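Long-range contacts in cytochrome cL (Hyphomicrobium denitrificans, PDB 2D0W), which probably accepts electrons from methanol dehydrogenase during methanol oxidation, carrying them on a covalently bound heme: residues 27-33 against 112-116; 38-42 against 116-120; 48-52 against 152-157; 85-91 against 119-123. One frame throughout, in Å; residues are numbered along the deposited sequence.

Contact 1 of 4, residues 27-33 against 112-116; sequences TPAVKQF and LDNML
Asp113 OD1 is gripped by two hydroxyls: Thr27 OG1, which donates to it over 2.8 Å, and Tyr41 OH. The Thr27 hydroxyl comes from above the carboxylate plane, 56° out of it. It also accepts from Val30 N, so Thr27 is the N-cap of helix 28-36. This cap sits against the start of helix 112-124, the last helix of the cytochrome c fold. The axes of the segments 28-33 and 112-116 run nearly at right angles, 81° apart, and approach to 9.1 Å. The other carboxylate oxygen, Asp113 OD2, forms a salt bridge with Lys117.

Below this polar end the contact is apolar. The two methyls of Val30 divide between Leu112 and Asp113. CG1 lies 3.9 Å from Leu112 CB, and CG2 rests 3.5 Å from Asp113 CA. Leu116 reaches across with both ends of its fork. Its CD1 lies 3.6 Å from Ala29 O and also touches Val30. With CG anti to the backbone N (chi1 -180°), Phe33 turns a ring face to Leu116. Phe92 of helix 88-97 also meets this ring. Leu116 CD2 lies over that Phe33 face, offset toward the rim, in a CH-pi contact 3.9 Å from the ring centroid.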
loop_
_atom_site.group_PDB
_atom_site.type_symbol
_atom_site.label_atom_id
_atom_site.label_comp_id
_atom_site.label_asym_id
_atom_site.label_seq_id
_atom_site.Cartn_x
_atom_site.Cartn_y
_atom_site.Cartn_z
ATOM N N THR A 27 -2.550 -16.663 0.327
ATOM C CA THR A 27 -3.654 -16.127 -0.520
ATOM C C THR A 27 -3.137 -15.958 -1.943
ATOM O O THR A 27 -1.911 -15.801 -2.147
ATOM C CB THR A 27 -4.253 -14.772 -0.009
ATOM O OG1 THR A 27 -3.339 -13.712 -0.315
ATOM C CG2 THR A 27 -4.547 -14.798 1.517
ATOM N N PRO A 28 -4.036 -16.028 -2.941
ATOM C CA PRO A 28 -3.498 -15.846 -4.267
ATOM C C PRO A 28 -2.772 -14.525 -4.438
ATOM O O PRO A 28 -1.789 -14.456 -5.178
ATOM C CB PRO A 28 -4.755 -15.910 -5.152
ATOM C CG PRO A 28 -5.662 -16.831 -4.400
ATOM C CD PRO A 28 -5.493 -16.339 -2.990
ATOM N N ALA A 29 -3.242 -13.484 -3.760
ATOM C CA ALA A 29 -2.641 -12.175 -3.952
ATOM C C ALA A 29 -1.194 -12.139 -3.407
ATOM O O ALA A 29 -0.313 -11.539 -3.992
ATOM C CB ALA A 29 -3.500 -11.107 -3.340
ATOM N N VAL A 30 -0.974 -12.777 -2.287
ATOM C CA VAL A 30 0.335 -12.765 -1.666
ATOM C C VAL A 30 1.301 -13.604 -2.534
ATOM O O VAL A 30 2.466 -13.236 -2.720
ATOM C CB VAL A 30 0.250 -13.302 -0.256
ATOM C CG1 VAL A 30 1.690 -13.540 0.323
ATOM C CG2 VAL A 30 -0.514 -12.305 0.613
ATOM N N LYS A 31 0.798 -14.735 -3.055
ATOM C CA LYS A 31 1.650 -15.613 -3.830
ATOM C C LYS A 31 2.112 -14.903 -5.072
ATOM O O LYS A 31 3.285 -14.972 -5.404
ATOM C CB LYS A 31 0.989 -16.968 -4.093
ATOM C CG LYS A 31 0.968 -17.811 -2.815
ATOM C CD LYS A 31 0.141 -19.085 -2.914
ATOM C CE LYS A 31 1.034 -20.278 -3.221
ATOM N NZ LYS A 31 0.319 -21.597 -3.061
ATOM N N GLN A 32 1.224 -14.151 -5.725
ATOM C CA GLN A 32 1.670 -13.380 -6.899
ATOM C C GLN A 32 2.642 -12.271 -6.520
ATOM O O GLN A 32 3.667 -12.045 -7.218
ATOM C CB GLN A 32 0.509 -12.783 -7.697
ATOM C CG GLN A 32 1.009 -11.917 -8.846
ATOM C CD GLN A 32 0.042 -10.806 -9.246
ATOM O OE1 GLN A 32 -1.128 -11.064 -9.492
ATOM N NE2 GLN A 32 0.545 -9.559 -9.327
ATOM N N PHE A 33 2.322 -11.565 -5.432
ATOM C CA PHE A 33 3.225 -10.482 -4.971
ATOM C C PHE A 33 4.620 -11.005 -4.619
ATOM O O PHE A 33 5.610 -10.381 -5.000
ATOM C CB PHE A 33 2.627 -9.608 -3.829
ATOM C CG PHE A 33 3.560 -8.512 -3.380
ATOM C CD1 PHE A 33 3.619 -7.306 -4.067
ATOM C CD2 PHE A 33 4.461 -8.742 -2.322
ATOM C CE1 PHE A 33 4.551 -6.327 -3.706
ATOM C CE2 PHE A 33 5.400 -7.782 -1.945
ATOM C CZ PHE A 33 5.446 -6.596 -2.605
ATOM N N LEU A 112 0.726 -10.592 5.619
ATOM C CA LEU A 112 1.128 -10.246 4.271
ATOM C C LEU A 112 -0.053 -9.827 3.407
ATOM O O LEU A 112 0.072 -8.879 2.620
ATOM C CB LEU A 112 1.908 -11.393 3.630
ATOM C CG LEU A 112 3.337 -11.573 4.182
ATOM C CD1 LEU A 112 4.189 -10.314 4.043
ATOM C CD2 LEU A 112 3.239 -11.920 5.607
ATOM N N ASP A 113 -1.192 -10.516 3.576
ATOM C CA ASP A 113 -2.392 -10.233 2.762
ATOM C C ASP A 113 -2.938 -8.851 3.131
ATOM O O ASP A 113 -3.366 -8.100 2.254
ATOM C CB ASP A 113 -3.459 -11.323 2.960
ATOM C CG ASP A 113 -4.593 -11.239 1.918
ATOM O OD1 ASP A 113 -4.325 -11.251 0.695
ATOM O OD2 ASP A 113 -5.764 -11.126 2.345
ATOM N N ASN A 114 -2.869 -8.530 4.421
ATOM C CA ASN A 114 -3.294 -7.224 4.907
ATOM C C ASN A 114 -2.346 -6.131 4.479
ATOM O O ASN A 114 -2.780 -5.042 4.146
ATOM C CB ASN A 114 -3.512 -7.215 6.423
ATOM C CG ASN A 114 -4.825 -7.950 6.826
ATOM O OD1 ASN A 114 -5.766 -7.989 6.085
ATOM N ND2 ASN A 114 -4.839 -8.544 7.989
ATOM N N MET A 115 -1.052 -6.423 4.484
ATOM C CA MET A 115 -0.065 -5.474 3.957
ATOM C C MET A 115 -0.443 -5.061 2.560
ATOM O O MET A 115 -0.265 -3.899 2.150
ATOM C CB MET A 115 1.321 -6.129 3.927
ATOM C CG MET A 115 2.334 -5.307 3.154
ATOM S SD MET A 115 2.879 -3.889 4.121
ATOM C CE MET A 115 4.168 -4.691 5.069
ATOM N N LEU A 116 -0.930 -6.020 1.777
ATOM C CA LEU A 116 -1.239 -5.721 0.364
ATOM C C LEU A 116 -2.465 -4.845 0.184
ATOM O O LEU A 116 -2.603 -4.147 -0.824
ATOM C CB LEU A 116 -1.346 -7.027 -0.435
ATOM C CG LEU A 116 -0.051 -7.781 -0.598
ATOM C CD1 LEU A 116 -0.333 -9.033 -1.383
ATOM C CD2 LEU A 116 1.033 -6.905 -1.285
#

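Contact 2 of 4, residues 38-42 against 116-120; sequences VDPYV and LKLIA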
loop_
_atom_site.group_PDB
_atom_site.type_symbol
_atom_site.label_atom_id
_atom_site.label_comp_id
_atom_site.label_asym_id
_atom_site.label_seq_id
_atom_site.Cartn_x
_atom_site.Cartn_y
_atom_site.Cartn_z
ATOM N N VAL A 38 4.304 -7.156 -7.829
ATOM C CA VAL A 38 3.136 -6.342 -8.156
ATOM C C VAL A 38 1.945 -6.747 -7.241
ATOM O O VAL A 38 1.696 -7.928 -7.032
ATOM C CB VAL A 38 2.787 -6.389 -9.680
ATOM C CG1 VAL A 38 1.489 -5.623 -9.974
ATOM C CG2 VAL A 38 3.935 -5.806 -10.516
ATOM N N ASP A 39 1.270 -5.750 -6.660
ATOM C CA ASP A 39 0.205 -5.972 -5.652
ATOM C C ASP A 39 -1.098 -5.987 -6.402
ATOM O O ASP A 39 -1.536 -4.918 -6.864
ATOM C CB ASP A 39 0.189 -4.798 -4.673
ATOM C CG ASP A 39 -0.931 -4.879 -3.647
ATOM O OD1 ASP A 39 -0.939 -4.021 -2.711
ATOM O OD2 ASP A 39 -1.802 -5.788 -3.710
ATOM N N PRO A 40 -1.727 -7.174 -6.534
ATOM C CA PRO A 40 -2.972 -7.316 -7.336
ATOM C C PRO A 40 -4.244 -6.770 -6.710
ATOM O O PRO A 40 -5.320 -6.767 -7.358
ATOM C CB PRO A 40 -3.088 -8.814 -7.539
ATOM C CG PRO A 40 -2.324 -9.404 -6.375
ATOM C CD PRO A 40 -1.285 -8.459 -5.958
ATOM N N TYR A 41 -4.141 -6.263 -5.480
ATOM C CA TYR A 41 -5.292 -5.582 -4.886
ATOM C C TYR A 41 -5.403 -4.120 -5.267
ATOM O O TYR A 41 -6.379 -3.444 -4.906
ATOM C CB TYR A 41 -5.252 -5.678 -3.360
ATOM C CG TYR A 41 -5.469 -7.052 -2.771
ATOM C CD1 TYR A 41 -6.262 -8.019 -3.429
ATOM C CD2 TYR A 41 -4.917 -7.377 -1.561
ATOM C CE1 TYR A 41 -6.490 -9.269 -2.860
ATOM C CE2 TYR A 41 -5.135 -8.639 -0.975
ATOM C CZ TYR A 41 -5.938 -9.578 -1.630
ATOM O OH TYR A 41 -6.148 -10.822 -1.055
ATOM N N VAL A 42 -4.392 -3.593 -5.930
ATOM C CA VAL A 42 -4.376 -2.161 -6.280
ATOM C C VAL A 42 -5.591 -1.842 -7.143
ATOM O O VAL A 42 -5.894 -2.560 -8.114
ATOM C CB VAL A 42 -2.999 -1.756 -6.910
ATOM C CG1 VAL A 42 -3.008 -0.397 -7.607
ATOM C CG2 VAL A 42 -1.903 -1.688 -5.816
ATOM N N LEU A 116 -0.930 -6.020 1.777
ATOM C CA LEU A 116 -1.239 -5.721 0.364
ATOM C C LEU A 116 -2.465 -4.845 0.184
ATOM O O LEU A 116 -2.603 -4.147 -0.824
ATOM C CB LEU A 116 -1.346 -7.027 -0.435
ATOM C CG LEU A 116 -0.051 -7.781 -0.598
ATOM C CD1 LEU A 116 -0.333 -9.033 -1.383
ATOM C CD2 LEU A 116 1.033 -6.905 -1.285
ATOM N N LYS A 117 -3.400 -4.939 1.125
ATOM C CA LYS A 117 -4.613 -4.126 1.122
ATOM C C LYS A 117 -4.288 -2.721 1.619
ATOM O O LYS A 117 -4.818 -1.711 1.187
ATOM C CB LYS A 117 -5.668 -4.752 2.042
ATOM C CG LYS A 117 -6.286 -6.071 1.535
ATOM C CD LYS A 117 -7.199 -6.639 2.646
ATOM C CE LYS A 117 -8.048 -7.776 2.182
ATOM N NZ LYS A 117 -7.150 -8.829 1.718
ATOM N N LEU A 118 -3.403 -2.669 2.586
ATOM C CA LEU A 118 -2.878 -1.366 3.039
ATOM C C LEU A 118 -2.263 -0.601 1.862
ATOM O O LEU A 118 -2.505 0.593 1.682
ATOM C CB LEU A 118 -1.808 -1.588 4.110
ATOM C CG LEU A 118 -0.994 -0.364 4.557
ATOM C CD1 LEU A 118 -1.893 0.800 4.987
ATOM C CD2 LEU A 118 0.020 -0.803 5.666
ATOM N N ILE A 119 -1.433 -1.278 1.088
ATOM C CA ILE A 119 -0.749 -0.618 -0.056
ATOM C C ILE A 119 -1.832 -0.159 -1.093
ATOM O O ILE A 119 -1.771 0.943 -1.629
ATOM C CB ILE A 119 0.275 -1.576 -0.649
ATOM C CG1 ILE A 119 1.496 -1.689 0.269
ATOM C CG2 ILE A 119 0.710 -1.168 -2.096
ATOM C CD1 ILE A 119 2.493 -2.861 -0.063
ATOM N N ALA A 120 -2.848 -0.977 -1.339
ATOM C CA ALA A 120 -3.937 -0.588 -2.266
ATOM C C ALA A 120 -4.596 0.679 -1.791
ATOM O O ALA A 120 -4.956 1.543 -2.598
ATOM C CB ALA A 120 -4.998 -1.693 -2.399
#
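Tyr41 packs against helix 112-124 at Leu116, Lys117 and Ala120, and joins the loop 38-42 to this helix of the cytochrome c fold. Its CB sits 4.1 Å from Ala120 CB. Further out, CD2 touches Lys117 CG at 3.6 Å and Leu116 CB at 3.8 Å. The ring and the Leu116 side chain cross at about a right angle. CE2 comes 3.4 Å from Lys117 NZ, which stands obliquely to the ring. The lysine chain reaches this spot because it bends at its last torsion (chi4 60°). At the tip, Tyr41 OH and the nearby Lys117 NZ turn to different oxygens of Asp113, OD1 for the hydroxyl and OD2 for the ammonium group.

The backbone of the loop is a type I beta turn from Asp39 to Val42. Inside it Asp39 OD2 accepts from Tyr41 N at 3.0 Å, which makes an Asx turn. The donor lies above the carboxylate plane, 44° out of it. The Asp39 carboxylate lies against Leu116 and Ile119, with OD2 3.5 Å from Leu116 CB. Beyond it, Ala120 CB packs 3.4 Å from Tyr41 O. Tyr41 is thus fixed at two points, its backbone N by Asp39 OD2 and its hydroxyl by the helix, and the lysine charge beside the ring is probably balanced by its salt bridge.

Contact 3 of 4, residues 48-52 against 152-157; sequences LPKGE and WEATGK. With ZN (zinc ion), chain F.
The Trp152 ring meets Glu52 at its edge, and one of its faces carries Lys157 CB from its own helix, 3.4 Å above the plane. Leu48 CB approaches Trp152 CH2 obliquely, at 3.7 Å. Rings of Trp121 and Phe147 meet the indole as well. The contact joins helix 149-161 to helix 48-58, the helix that leads into the heme-binding cysteines of the cytochrome c fold.

The Glu52 carboxylate and the indole are turned 69° apart. Trp152 NE1 donates to Glu52 OE2 at 2.8 Å, with a bent N-H...O angle of 136°. The donor stands above the carboxylate plane, and OE2 is tilted out of the ring plane. A second, weak bond goes to Glu52 OE1 at 3.1 Å. Glu52 reaches the indole with an extended chain, CG anti to the backbone N (chi1 175°).

The second helix widens here: Lys157 N bonds to Trp152 O in a pi-type turn. Lys157 NZ makes a weak salt bridge with Glu153 OE2. Glu153 OE1 binds a zinc ion at 2.2 Å, and a water is a further ligand.

Glu52 and Glu153 are known partners in one zinc site, yet here Glu52 OE2 is 3.9 Å from the metal. Negative charge from both glutamates would favour a cation.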
loop_
_atom_site.group_PDB
_atom_site.type_symbol
_atom_site.label_atom_id
_atom_site.label_comp_id
_atom_site.label_asym_id
_atom_site.label_seq_id
_atom_site.Cartn_x
_atom_site.Cartn_y
_atom_site.Cartn_z
ATOM N N LEU A 48 -10.437 -1.996 -0.508
ATOM C CA LEU A 48 -10.157 -0.656 0.050
ATOM C C LEU A 48 -10.567 -0.368 1.468
ATOM O O LEU A 48 -9.729 0.144 2.224
ATOM C CB LEU A 48 -10.580 0.478 -0.904
ATOM C CG LEU A 48 -9.913 0.388 -2.285
ATOM C CD1 LEU A 48 -10.531 1.396 -3.225
ATOM C CD2 LEU A 48 -8.373 0.490 -2.240
ATOM N N PRO A 49 -11.837 -0.680 1.860
ATOM C CA PRO A 49 -12.203 -0.484 3.279
ATOM C C PRO A 49 -11.240 -1.146 4.272
ATOM O O PRO A 49 -10.895 -0.555 5.293
ATOM C CB PRO A 49 -13.620 -1.093 3.320
ATOM C CG PRO A 49 -14.179 -1.001 1.922
ATOM C CD PRO A 49 -12.966 -1.185 1.033
ATOM N N LYS A 50 -10.862 -2.382 4.008
ATOM C CA LYS A 50 -9.907 -3.026 4.878
ATOM C C LYS A 50 -8.526 -2.311 4.889
ATOM O O LYS A 50 -7.964 -2.051 5.976
ATOM C CB LYS A 50 -9.777 -4.507 4.602
ATOM C CG LYS A 50 -8.739 -5.171 5.509
ATOM C CD LYS A 50 -9.377 -5.636 6.776
ATOM C CE LYS A 50 -8.292 -6.007 7.790
ATOM N NZ LYS A 50 -8.877 -6.317 9.117
ATOM N N GLY A 51 -8.036 -1.917 3.719
ATOM C CA GLY A 51 -6.778 -1.144 3.655
ATOM C C GLY A 51 -6.895 0.117 4.463
ATOM O O GLY A 51 -6.002 0.435 5.238
ATOM N N GLU A 52 -8.035 0.818 4.334
ATOM C CA GLU A 52 -8.268 2.055 5.104
ATOM C C GLU A 52 -8.311 1.840 6.601
ATOM O O GLU A 52 -7.710 2.626 7.366
ATOM C CB GLU A 52 -9.585 2.713 4.684
ATOM C CG GLU A 52 -9.939 3.911 5.503
ATOM C CD GLU A 52 -11.342 4.428 5.167
ATOM O OE1 GLU A 52 -12.219 3.604 4.922
ATOM O OE2 GLU A 52 -11.546 5.649 5.164
ATOM N N TRP A 152 -15.846 9.655 -0.825
ATOM C CA TRP A 152 -15.535 8.429 -0.118
ATOM C C TRP A 152 -16.433 8.228 1.105
ATOM O O TRP A 152 -16.922 7.119 1.355
ATOM C CB TRP A 152 -14.069 8.440 0.348
ATOM C CG TRP A 152 -13.686 7.136 1.157
ATOM C CD1 TRP A 152 -13.495 7.019 2.529
ATOM C CD2 TRP A 152 -13.486 5.808 0.620
ATOM N NE1 TRP A 152 -13.188 5.713 2.853
ATOM C CE2 TRP A 152 -13.176 4.955 1.709
ATOM C CE3 TRP A 152 -13.526 5.266 -0.668
ATOM C CZ2 TRP A 152 -12.910 3.586 1.537
ATOM C CZ3 TRP A 152 -13.265 3.902 -0.842
ATOM C CH2 TRP A 152 -12.956 3.076 0.263
ATOM N N GLU A 153 -16.573 9.287 1.897
ATOM C CA GLU A 153 -17.415 9.267 3.098
ATOM C C GLU A 153 -18.913 9.197 2.772
ATOM O O GLU A 153 -19.677 8.659 3.559
ATOM C CB GLU A 153 -17.178 10.495 3.979
ATOM C CG GLU A 153 -15.724 10.761 4.496
ATOM C CD GLU A 153 -15.203 9.743 5.523
ATOM O OE1 GLU A 153 -14.216 10.079 6.251
ATOM O OE2 GLU A 153 -15.725 8.612 5.608
ATOM N N ALA A 154 -19.318 9.772 1.639
ATOM C CA ALA A 154 -20.728 9.795 1.230
ATOM C C ALA A 154 -21.203 8.526 0.517
ATOM O O ALA A 154 -22.321 8.057 0.748
ATOM C CB ALA A 154 -20.994 11.010 0.357
ATOM N N THR A 155 -20.386 7.990 -0.379
ATOM C CA THR A 155 -20.862 6.935 -1.294
ATOM C C THR A 155 -19.781 5.909 -1.608
ATOM O O THR A 155 -20.072 4.740 -1.870
ATOM C CB THR A 155 -21.395 7.524 -2.641
ATOM O OG1 THR A 155 -20.384 8.355 -3.245
ATOM C CG2 THR A 155 -22.634 8.361 -2.416
ATOM N N GLY A 156 -18.526 6.353 -1.576
ATOM C CA GLY A 156 -17.438 5.536 -2.029
ATOM C C GLY A 156 -17.236 4.329 -1.160
ATOM O O GLY A 156 -17.185 3.202 -1.660
ATOM N N LYS A 157 -17.086 4.573 0.134
ATOM C CA LYS A 157 -16.785 3.517 1.096
ATOM C C LYS A 157 -17.923 2.515 1.213
ATOM O O LYS A 157 -17.672 1.312 1.267
ATOM C CB LYS A 157 -16.425 4.103 2.473
ATOM C CG LYS A 157 -16.044 3.049 3.524
ATOM C CD LYS A 157 -16.261 3.555 4.957
ATOM C CE LYS A 157 -15.766 4.966 5.133
ATOM N NZ LYS A 157 -15.898 5.443 6.567
HETATM ZN ZN ZN F . -13.296 8.362 7.369
HETATM O O HOH W 1 -10.912 9.003 7.907
#

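Contact 4 of 4, residues 85-91 against 119-123; sequences NTTDKGL and IAWIR. With HEM (protoporphyrin IX containing Fe), chain H.
Arg123 carries the tight part of this contact, its guanidinium held edge-on by Asn85 and Asp88 and covered on one face by Leu91. The site lies beside the heme in the cytochrome c fold, between the start of helix 88-97 and helix 112-124. NH1 bonds to Asn85 O at 2.9 Å, in the carbonyl plane. NH2 reaches the same oxygen from above that plane. On the adjoining edge NE and NH2 both bond to Asp88 OD2, a side-on salt bridge with NE at 3.1 Å. The carboxylate and guanidinium planes are 29° apart, nearly coplanar. Leu91 CD2 lies 3.6 Å from Arg123 CZ, over the centre of the group, and also touches Ile122 CG2. A bend at the second torsion (chi2 -50°) brings Arg123 here.

The outer side is looser. Thr86 and Thr87 are partly exposed and point away from helix 112-124. Thr87 OG1 caps helix 88-97 by accepting from Gly90 N and also bonds to Lys84 O, while Thr86 OG1 bonds to Asp134.

The inner side is lined by heme. Asn85 ND2 donates to propionate oxygen O1A at 2.7 Å, Leu91 CD1 packs 3.3 Å from methyl CMA, and Ile122 CD1 meets methyl CMB. The buried arginine charge is probably balanced by Asp88. Its bonds to Asn85 O fix the backbone of a residue whose amide holds the propionate, consistent with a second-shell place for Arg123 at the heme.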
loop_
_atom_site.group_PDB
_atom_site.type_symbol
_atom_site.label_atom_id
_atom_site.label_comp_id
_atom_site.label_asym_id
_atom_site.label_seq_id
_atom_site.Cartn_x
_atom_site.Cartn_y
_atom_site.Cartn_z
ATOM N N ASN A 85 9.446 3.945 -4.074
ATOM C CA ASN A 85 8.104 3.871 -3.480
ATOM C C ASN A 85 6.971 4.107 -4.510
ATOM O O ASN A 85 5.814 3.954 -4.192
ATOM C CB ASN A 85 7.981 4.776 -2.242
ATOM C CG ASN A 85 8.721 4.212 -1.005
ATOM O OD1 ASN A 85 8.912 2.980 -0.858
ATOM N ND2 ASN A 85 9.109 5.115 -0.084
ATOM N N THR A 86 7.336 4.493 -5.740
ATOM C CA THR A 86 6.412 4.507 -6.884
ATOM C C THR A 86 6.143 3.083 -7.434
ATOM O O THR A 86 5.297 2.890 -8.314
ATOM C CB THR A 86 6.927 5.443 -8.045
ATOM O OG1 THR A 86 8.146 4.932 -8.618
ATOM C CG2 THR A 86 7.140 6.875 -7.582
ATOM N N THR A 87 6.891 2.091 -6.958
ATOM C CA THR A 87 6.611 0.679 -7.249
ATOM C C THR A 87 6.021 0.046 -5.995
ATOM O O THR A 87 6.370 0.453 -4.854
ATOM C CB THR A 87 7.901 -0.076 -7.705
ATOM O OG1 THR A 87 8.777 -0.272 -6.592
ATOM C CG2 THR A 87 8.678 0.742 -8.736
ATOM N N ASP A 88 5.165 -0.965 -6.167
ATOM C CA ASP A 88 4.591 -1.665 -5.010
ATOM C C ASP A 88 5.676 -2.376 -4.252
ATOM O O ASP A 88 5.613 -2.446 -3.043
ATOM C CB ASP A 88 3.489 -2.660 -5.411
ATOM C CG ASP A 88 2.245 -1.951 -5.950
ATOM O OD1 ASP A 88 1.468 -2.597 -6.650
ATOM O OD2 ASP A 88 2.067 -0.752 -5.718
ATOM N N LYS A 89 6.694 -2.862 -4.963
ATOM C CA LYS A 89 7.795 -3.564 -4.291
ATOM C C LYS A 89 8.525 -2.659 -3.305
ATOM O O LYS A 89 8.825 -3.091 -2.177
ATOM C CB LYS A 89 8.765 -4.173 -5.296
ATOM C CG LYS A 89 9.581 -5.298 -4.721
ATOM C CD LYS A 89 10.978 -4.868 -4.425
ATOM C CE LYS A 89 11.965 -5.527 -5.354
ATOM N NZ LYS A 89 12.185 -6.909 -4.939
ATOM N N GLY A 90 8.820 -1.432 -3.733
ATOM C CA GLY A 90 9.505 -0.446 -2.880
ATOM C C GLY A 90 8.691 -0.016 -1.685
ATOM O O GLY A 90 9.212 0.058 -0.573
ATOM N N LEU A 91 7.418 0.284 -1.916
ATOM C CA LEU A 91 6.485 0.654 -0.864
ATOM C C LEU A 91 6.371 -0.468 0.179
ATOM O O LEU A 91 6.485 -0.242 1.409
ATOM C CB LEU A 91 5.104 1.021 -1.483
ATOM C CG LEU A 91 4.056 1.551 -0.512
ATOM C CD1 LEU A 91 4.698 2.611 0.297
ATOM C CD2 LEU A 91 2.802 2.121 -1.195
ATOM N N ILE A 119 -1.433 -1.278 1.088
ATOM C CA ILE A 119 -0.749 -0.618 -0.056
ATOM C C ILE A 119 -1.832 -0.159 -1.093
ATOM O O ILE A 119 -1.771 0.943 -1.629
ATOM C CB ILE A 119 0.275 -1.576 -0.649
ATOM C CG1 ILE A 119 1.496 -1.689 0.269
ATOM C CG2 ILE A 119 0.710 -1.168 -2.096
ATOM C CD1 ILE A 119 2.493 -2.861 -0.063
ATOM N N ALA A 120 -2.848 -0.977 -1.339
ATOM C CA ALA A 120 -3.937 -0.588 -2.266
ATOM C C ALA A 120 -4.596 0.679 -1.791
ATOM O O ALA A 120 -4.956 1.543 -2.598
ATOM C CB ALA A 120 -4.998 -1.693 -2.399
ATOM N N TRP A 121 -4.762 0.808 -0.474
ATOM C CA TRP A 121 -5.368 2.054 0.103
ATOM C C TRP A 121 -4.457 3.234 -0.135
ATOM O O TRP A 121 -4.934 4.293 -0.508
ATOM C CB TRP A 121 -5.636 1.963 1.621
ATOM C CG TRP A 121 -6.238 3.224 2.211
ATOM C CD1 TRP A 121 -5.692 4.048 3.179
ATOM C CD2 TRP A 121 -7.486 3.802 1.861
ATOM N NE1 TRP A 121 -6.548 5.092 3.455
ATOM C CE2 TRP A 121 -7.656 4.963 2.654
ATOM C CE3 TRP A 121 -8.494 3.450 0.954
ATOM C CZ2 TRP A 121 -8.798 5.788 2.551
ATOM C CZ3 TRP A 121 -9.633 4.290 0.846
ATOM C CH2 TRP A 121 -9.758 5.435 1.649
ATOM N N ILE A 122 -3.153 3.074 0.181
ATOM C CA ILE A 122 -2.184 4.133 -0.071
ATOM C C ILE A 122 -2.198 4.605 -1.531
ATOM O O ILE A 122 -2.159 5.803 -1.797
ATOM C CB ILE A 122 -0.729 3.739 0.398
ATOM C CG1 ILE A 122 -0.705 3.533 1.925
ATOM C CG2 ILE A 122 0.307 4.785 -0.108
ATOM C CD1 ILE A 122 0.587 2.805 2.412
ATOM N N ARG A 123 -2.265 3.680 -2.482
ATOM C CA ARG A 123 -2.379 4.075 -3.901
ATOM C C ARG A 123 -3.679 4.824 -4.154
ATOM O O ARG A 123 -3.708 5.798 -4.942
ATOM C CB ARG A 123 -2.279 2.871 -4.849
ATOM C CG ARG A 123 -0.947 2.040 -4.697
ATOM C CD ARG A 123 0.227 2.983 -4.738
ATOM N NE ARG A 123 1.446 2.208 -4.882
ATOM C CZ ARG A 123 2.678 2.673 -4.737
ATOM N NH1 ARG A 123 2.892 3.921 -4.416
ATOM N NH2 ARG A 123 3.696 1.846 -4.909
HETATM C CHA HEM H . 8.231 7.637 5.916
HETATM C CHB HEM H . 4.411 4.671 5.287
HETATM C CHC HEM H . 3.522 4.494 10.076
HETATM C CHD HEM H . 6.483 8.321 10.467
HETATM C C1A HEM H . 7.325 6.778 5.288
HETATM C C2A HEM H . 7.313 6.328 3.902
HETATM C C3A HEM H . 6.248 5.542 3.741
HETATM C C4A HEM H . 5.542 5.416 5.010
HETATM C CMA HEM H . 5.776 4.837 2.428
HETATM C CAA HEM H . 8.313 6.762 2.807
HETATM C CBA HEM H . 7.756 8.068 2.214
HETATM C CGA HEM H . 8.542 8.539 0.997
HETATM O O1A HEM H . 9.317 7.743 0.414
HETATM O O2A HEM H . 8.386 9.727 0.626
HETATM C C1B HEM H . 3.865 4.318 6.527
HETATM C C2B HEM H . 2.758 3.409 6.847
HETATM C C3B HEM H . 2.599 3.316 8.077
HETATM C C4B HEM H . 3.494 4.206 8.751
HETATM C CMB HEM H . 1.936 2.762 5.733
HETATM C CAB HEM H . 1.797 2.223 8.802
HETATM C CBB HEM H . 1.999 0.966 8.551
HETATM C C1C HEM H . 4.234 5.545 10.613
HETATM C C2C HEM H . 4.376 5.882 12.044
HETATM C C3C HEM H . 5.136 6.957 12.130
HETATM C C4C HEM H . 5.633 7.286 10.784
HETATM C CMC HEM H . 3.349 5.397 13.055
HETATM C CAC HEM H . 5.355 7.949 13.318
HETATM C CBC HEM H . 5.581 7.417 14.488
HETATM C C1D HEM H . 7.298 8.460 9.362
HETATM C C2D HEM H . 8.441 9.346 9.241
HETATM C C3D HEM H . 8.992 9.128 7.836
HETATM C C4D HEM H . 8.122 8.150 7.213
HETATM C CMD HEM H . 8.989 10.309 10.339
HETATM C CAD HEM H . 10.240 9.791 7.148
HETATM C CBD HEM H . 11.292 8.682 7.234
HETATM C CGD HEM H . 12.470 8.887 6.314
HETATM O O1D HEM H . 13.349 8.010 6.235
HETATM O O2D HEM H . 12.505 9.927 5.642
HETATM N NA HEM H . 6.225 6.211 5.903
HETATM N NB HEM H . 4.209 4.818 7.764
HETATM N NC HEM H . 5.056 6.389 9.882
HETATM N ND HEM H . 7.143 7.806 8.144
HETATM FE FE HEM H . 5.702 6.220 7.933
#

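How the contacts relate
All four contacts are buried, and helix 112-124 serves contacts 1, 2 and 4. Contacts 1 and 2 share Leu116, and contacts 2 and 4 share Ile119 and Ala120. Contacts 2 and 4 lie nearest the centre of the chain, about 5 and 4 Å from it. Contact 1 is farther out, at about 11 Å, and contact 3 farthest, at about 15 Å. Contact 1 pairs a helix cap with apolar packing, contact 2 sets a turn on a helix, contact 4 buries an arginine beside heme, and contact 3 ends at a zinc ion. The contacts also touch one another: a probable hydrogen bond from Asp39 N to Asp88 OD1 joins 2 and 4, and Trp121 packing on Trp152 joins 4 to 3.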